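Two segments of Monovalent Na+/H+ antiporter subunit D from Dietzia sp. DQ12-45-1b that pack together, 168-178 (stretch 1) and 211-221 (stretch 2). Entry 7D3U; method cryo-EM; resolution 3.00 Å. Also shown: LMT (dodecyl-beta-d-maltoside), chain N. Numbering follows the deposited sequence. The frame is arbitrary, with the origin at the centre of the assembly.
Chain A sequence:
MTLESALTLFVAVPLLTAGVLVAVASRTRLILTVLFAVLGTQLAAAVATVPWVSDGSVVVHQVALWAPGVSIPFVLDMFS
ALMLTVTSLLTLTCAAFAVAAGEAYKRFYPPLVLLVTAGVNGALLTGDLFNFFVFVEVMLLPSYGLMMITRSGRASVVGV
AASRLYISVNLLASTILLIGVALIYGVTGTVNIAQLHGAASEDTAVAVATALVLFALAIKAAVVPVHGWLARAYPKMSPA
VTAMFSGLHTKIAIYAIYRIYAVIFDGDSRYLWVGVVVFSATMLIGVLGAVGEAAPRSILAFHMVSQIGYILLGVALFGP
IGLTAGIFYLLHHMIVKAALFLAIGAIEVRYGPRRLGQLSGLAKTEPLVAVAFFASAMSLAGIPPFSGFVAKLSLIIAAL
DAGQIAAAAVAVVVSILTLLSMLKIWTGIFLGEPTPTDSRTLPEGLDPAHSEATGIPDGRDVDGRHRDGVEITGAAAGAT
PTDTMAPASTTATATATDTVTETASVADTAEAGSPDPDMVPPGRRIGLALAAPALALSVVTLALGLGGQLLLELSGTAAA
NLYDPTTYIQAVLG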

# COMPACT_ATOMS: atom_id res chain seq x y z
N SER A 168 3.86 -10.41 -4.03
CA SER A 168 5.17 -10.50 -4.68
C SER A 168 6.02 -9.28 -4.35
O SER A 168 7.16 -9.42 -3.88
CB SER A 168 4.99 -10.65 -6.19
OG SER A 168 4.70 -11.99 -6.53
N VAL A 169 5.50 -8.08 -4.59
CA VAL A 169 6.28 -6.88 -4.30
C VAL A 169 6.35 -6.55 -2.82
O VAL A 169 7.08 -5.64 -2.43
CB VAL A 169 5.72 -5.64 -5.02
CG1 VAL A 169 5.61 -5.90 -6.51
CG2 VAL A 169 4.38 -5.29 -4.43
N ASN A 170 5.59 -7.26 -1.97
CA ASN A 170 5.71 -7.08 -0.53
C ASN A 170 6.61 -8.12 0.11
O ASN A 170 7.32 -7.81 1.07
CB ASN A 170 4.33 -7.13 0.12
CG ASN A 170 3.74 -5.76 0.33
OD1 ASN A 170 2.56 -5.53 0.10
ND2 ASN A 170 4.57 -4.82 0.77
N LEU A 171 6.60 -9.36 -0.39
CA LEU A 171 7.60 -10.33 0.04
C LEU A 171 9.00 -9.91 -0.39
O LEU A 171 9.98 -10.18 0.31
CB LEU A 171 7.27 -11.72 -0.51
CG LEU A 171 8.31 -12.82 -0.35
CD1 LEU A 171 8.66 -13.03 1.11
CD2 LEU A 171 7.82 -14.11 -0.97
N LEU A 172 9.11 -9.23 -1.53
CA LEU A 172 10.40 -8.70 -1.96
C LEU A 172 10.84 -7.55 -1.07
O LEU A 172 12.00 -7.47 -0.67
CB LEU A 172 10.33 -8.27 -3.42
CG LEU A 172 11.50 -7.48 -4.02
CD1 LEU A 172 12.82 -8.16 -3.73
CD2 LEU A 172 11.30 -7.31 -5.51
N ALA A 173 9.91 -6.65 -0.73
CA ALA A 173 10.25 -5.55 0.18
C ALA A 173 10.58 -6.08 1.57
O ALA A 173 11.50 -5.58 2.22
CB ALA A 173 9.11 -4.55 0.24
N SER A 174 9.83 -7.08 2.03
CA SER A 174 10.12 -7.67 3.33
C SER A 174 11.50 -8.32 3.35
O SER A 174 12.24 -8.18 4.32
CB SER A 174 9.05 -8.70 3.68
OG SER A 174 7.87 -8.06 4.15
N THR A 175 11.86 -9.01 2.27
CA THR A 175 13.17 -9.65 2.25
C THR A 175 14.29 -8.64 2.10
O THR A 175 15.38 -8.84 2.64
CB THR A 175 13.22 -10.68 1.12
OG1 THR A 175 12.13 -11.59 1.26
CG2 THR A 175 14.51 -11.46 1.20
N ILE A 176 14.05 -7.53 1.39
CA ILE A 176 15.05 -6.47 1.33
C ILE A 176 15.23 -5.84 2.71
O ILE A 176 16.35 -5.53 3.12
CB ILE A 176 14.66 -5.43 0.27
CG1 ILE A 176 14.82 -6.01 -1.13
CG2 ILE A 176 15.52 -4.19 0.41
CD1 ILE A 176 14.40 -5.07 -2.23
N LEU A 177 14.13 -5.66 3.44
CA LEU A 177 14.22 -5.19 4.82
C LEU A 177 15.02 -6.17 5.67
O LEU A 177 15.81 -5.76 6.53
CB LEU A 177 12.82 -4.99 5.40
CG LEU A 177 12.57 -3.90 6.44
CD1 LEU A 177 11.08 -3.77 6.67
CD2 LEU A 177 13.28 -4.18 7.75
N LEU A 178 14.82 -7.47 5.45
CA LEU A 178 15.55 -8.47 6.22
C LEU A 178 17.04 -8.43 5.90
O LEU A 178 17.87 -8.54 6.81
CB LEU A 178 14.98 -9.86 5.94
CG LEU A 178 15.63 -11.00 6.71
CD1 LEU A 178 15.37 -10.82 8.20
CD2 LEU A 178 15.10 -12.33 6.23
N ALA A 211 20.16 2.61 4.40
CA ALA A 211 19.50 3.02 3.16
C ALA A 211 18.75 1.86 2.53
O ALA A 211 17.68 2.05 1.95
CB ALA A 211 20.53 3.59 2.18
N LEU A 212 19.29 0.64 2.64
CA LEU A 212 18.56 -0.54 2.18
C LEU A 212 17.27 -0.72 2.97
O LEU A 212 16.22 -1.02 2.39
CB LEU A 212 19.44 -1.78 2.30
CG LEU A 212 19.91 -2.44 1.01
CD1 LEU A 212 20.53 -3.79 1.30
CD2 LEU A 212 18.75 -2.58 0.04
N VAL A 213 17.34 -0.56 4.29
CA VAL A 213 16.14 -0.68 5.12
C VAL A 213 15.12 0.40 4.75
O VAL A 213 13.93 0.12 4.59
CB VAL A 213 16.51 -0.61 6.61
CG1 VAL A 213 15.26 -0.56 7.47
CG2 VAL A 213 17.37 -1.79 6.99
N LEU A 214 15.58 1.64 4.60
CA LEU A 214 14.68 2.73 4.22
C LEU A 214 14.11 2.52 2.83
O LEU A 214 12.97 2.91 2.57
CB LEU A 214 15.42 4.06 4.29
CG LEU A 214 15.79 4.56 5.68
CD1 LEU A 214 16.51 5.89 5.60
CD2 LEU A 214 14.55 4.68 6.54
N PHE A 215 14.86 1.88 1.93
CA PHE A 215 14.35 1.62 0.59
C PHE A 215 13.30 0.52 0.61
O PHE A 215 12.31 0.59 -0.13
CB PHE A 215 15.51 1.27 -0.34
CG PHE A 215 15.08 0.63 -1.62
CD1 PHE A 215 14.20 1.26 -2.48
CD2 PHE A 215 15.58 -0.61 -1.98
CE1 PHE A 215 13.81 0.67 -3.66
CE2 PHE A 215 15.19 -1.21 -3.16
CZ PHE A 215 14.31 -0.56 -4.00
N ALA A 216 13.50 -0.50 1.44
CA ALA A 216 12.44 -1.50 1.62
C ALA A 216 11.18 -0.87 2.19
O ALA A 216 10.07 -1.15 1.72
CB ALA A 216 12.93 -2.63 2.52
N LEU A 217 11.33 -0.01 3.20
CA LEU A 217 10.17 0.67 3.75
C LEU A 217 9.54 1.64 2.75
O LEU A 217 8.33 1.88 2.81
CB LEU A 217 10.56 1.41 5.03
CG LEU A 217 11.04 0.49 6.15
CD1 LEU A 217 11.79 1.27 7.21
CD2 LEU A 217 9.87 -0.26 6.75
N ALA A 218 10.33 2.18 1.83
CA ALA A 218 9.78 3.03 0.78
C ALA A 218 9.00 2.22 -0.24
O ALA A 218 7.96 2.67 -0.73
CB ALA A 218 10.89 3.81 0.10
N ILE A 219 9.49 1.03 -0.59
CA ILE A 219 8.70 0.11 -1.41
C ILE A 219 7.37 -0.18 -0.72
O ILE A 219 6.30 -0.12 -1.34
CB ILE A 219 9.47 -1.19 -1.68
CG1 ILE A 219 10.77 -0.92 -2.42
CG2 ILE A 219 8.61 -2.15 -2.48
CD1 ILE A 219 11.62 -2.16 -2.58
N LYS A 220 7.43 -0.48 0.58
CA LYS A 220 6.20 -0.72 1.33
C LYS A 220 5.32 0.53 1.39
O LYS A 220 4.11 0.42 1.57
CB LYS A 220 6.52 -1.20 2.74
CG LYS A 220 7.20 -2.54 2.76
CD LYS A 220 7.50 -2.97 4.18
CE LYS A 220 8.23 -4.29 4.20
NZ LYS A 220 7.39 -5.38 3.62
N ALA A 221 5.92 1.71 1.26
CA ALA A 221 5.18 2.97 1.31
C ALA A 221 4.82 3.50 -0.06
O ALA A 221 4.08 4.49 -0.14
CB ALA A 221 5.99 4.02 2.07
C1B LMT N . 28.88 14.95 -1.65
C2B LMT N . 30.32 14.62 -2.11
C3B LMT N . 31.34 15.44 -1.30
C4B LMT N . 31.12 15.29 0.22
C5B LMT N . 29.62 15.43 0.52
C6B LMT N . 29.41 16.36 1.70
O1B LMT N . 28.27 13.78 -1.24
O2B LMT N . 30.50 13.28 -1.89
O3B LMT N . 31.36 16.75 -1.70
O4' LMT N . 31.55 14.05 0.65
O5B LMT N . 28.90 15.87 -0.61
O6B LMT N . 28.07 16.63 1.85
C1' LMT N . 25.19 11.21 -1.85
C2' LMT N . 25.99 11.48 -3.12
C3' LMT N . 27.29 12.26 -2.78
C4' LMT N . 27.04 13.44 -1.84
C5' LMT N . 26.12 12.93 -0.71
C6' LMT N . 25.83 13.95 0.36
O1' LMT N . 23.98 10.67 -2.16
O2' LMT N . 26.34 10.28 -3.67
O3' LMT N . 27.89 12.70 -3.92
O5' LMT N . 24.92 12.45 -1.23
O6' LMT N . 25.41 15.07 -0.30
C1 LMT N . 23.81 9.34 -1.74
C2 LMT N . 22.33 9.12 -1.78
C3 LMT N . 21.88 7.70 -1.87
C4 LMT N . 20.44 7.74 -2.30
C5 LMT N . 19.93 6.35 -2.52
C6 LMT N . 19.33 5.78 -1.28
C7 LMT N . 17.89 5.43 -1.54
C8 LMT N . 17.20 5.30 -0.23
C9 LMT N . 15.72 5.24 -0.34
C10 LMT N . 15.16 6.33 0.54
C11 LMT N . 13.71 6.12 0.80
C12 LMT N . 13.19 7.08 1.81

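Two helices that run nearly antiparallel can approach closely where small residues meet, and larger side chains then fill the spaces around that point. The pair formed by 168-178 and 211-221 illustrates this well. Their axes come within 8.0 Å at an angle of 162° between N-to-C directions, with Ala173 opposite Ala216. The CB of Ala216 lies 3.3 Å from the backbone O of Ala173, so a methyl group rests directly on the neighbouring main chain.

Three long side chains, Leu177, Ile176 and Lys220, account for most of the remaining surface, and each enters a hole of four residues. Ile176, whose CA-to-CB bond points toward the partner helix, sits among Leu212, Phe215, Ala216 and Ile219. Ile176 CG2 is 3.6 Å from Leu212 CD2 and 3.7 Å from Ala216 CB, while Ile176 CD1 reaches within 4.0 Å of Ile219 CD1 and meets the ring of Phe215 obliquely. The CA-to-CB bond of Leu177 points sideways, yet the end of its side chain comes nearer, entering the hole made by Val213, Ala216, Leu217 and Lys220. There Leu177 CD1 packs 3.7 Å from Leu217 CD2 and 3.8 Å from Lys220 CE.

Lys220 answers from the other helix, lying among Asn170, Ala173, Ser174 and Leu177. Its role is double. The aliphatic chain behaves as an apolar knob, and Lys220 CG lies 3.7 Å from Ala173 CB, whereas the terminal amine needs a polar partner in a buried setting. With chi1 m, chi2 and chi3 t, and chi4 m, the chain brings Lys220 NZ to 2.8 Å from Ser174 OG, to which it donates a hydrogen bond. This is the sole hydrogen bond between the two segments; most of the remaining contact is apolar packing. A buried lysine can thus contribute its methylenes to a helix interface while its amine is held by a hydroxyl across it.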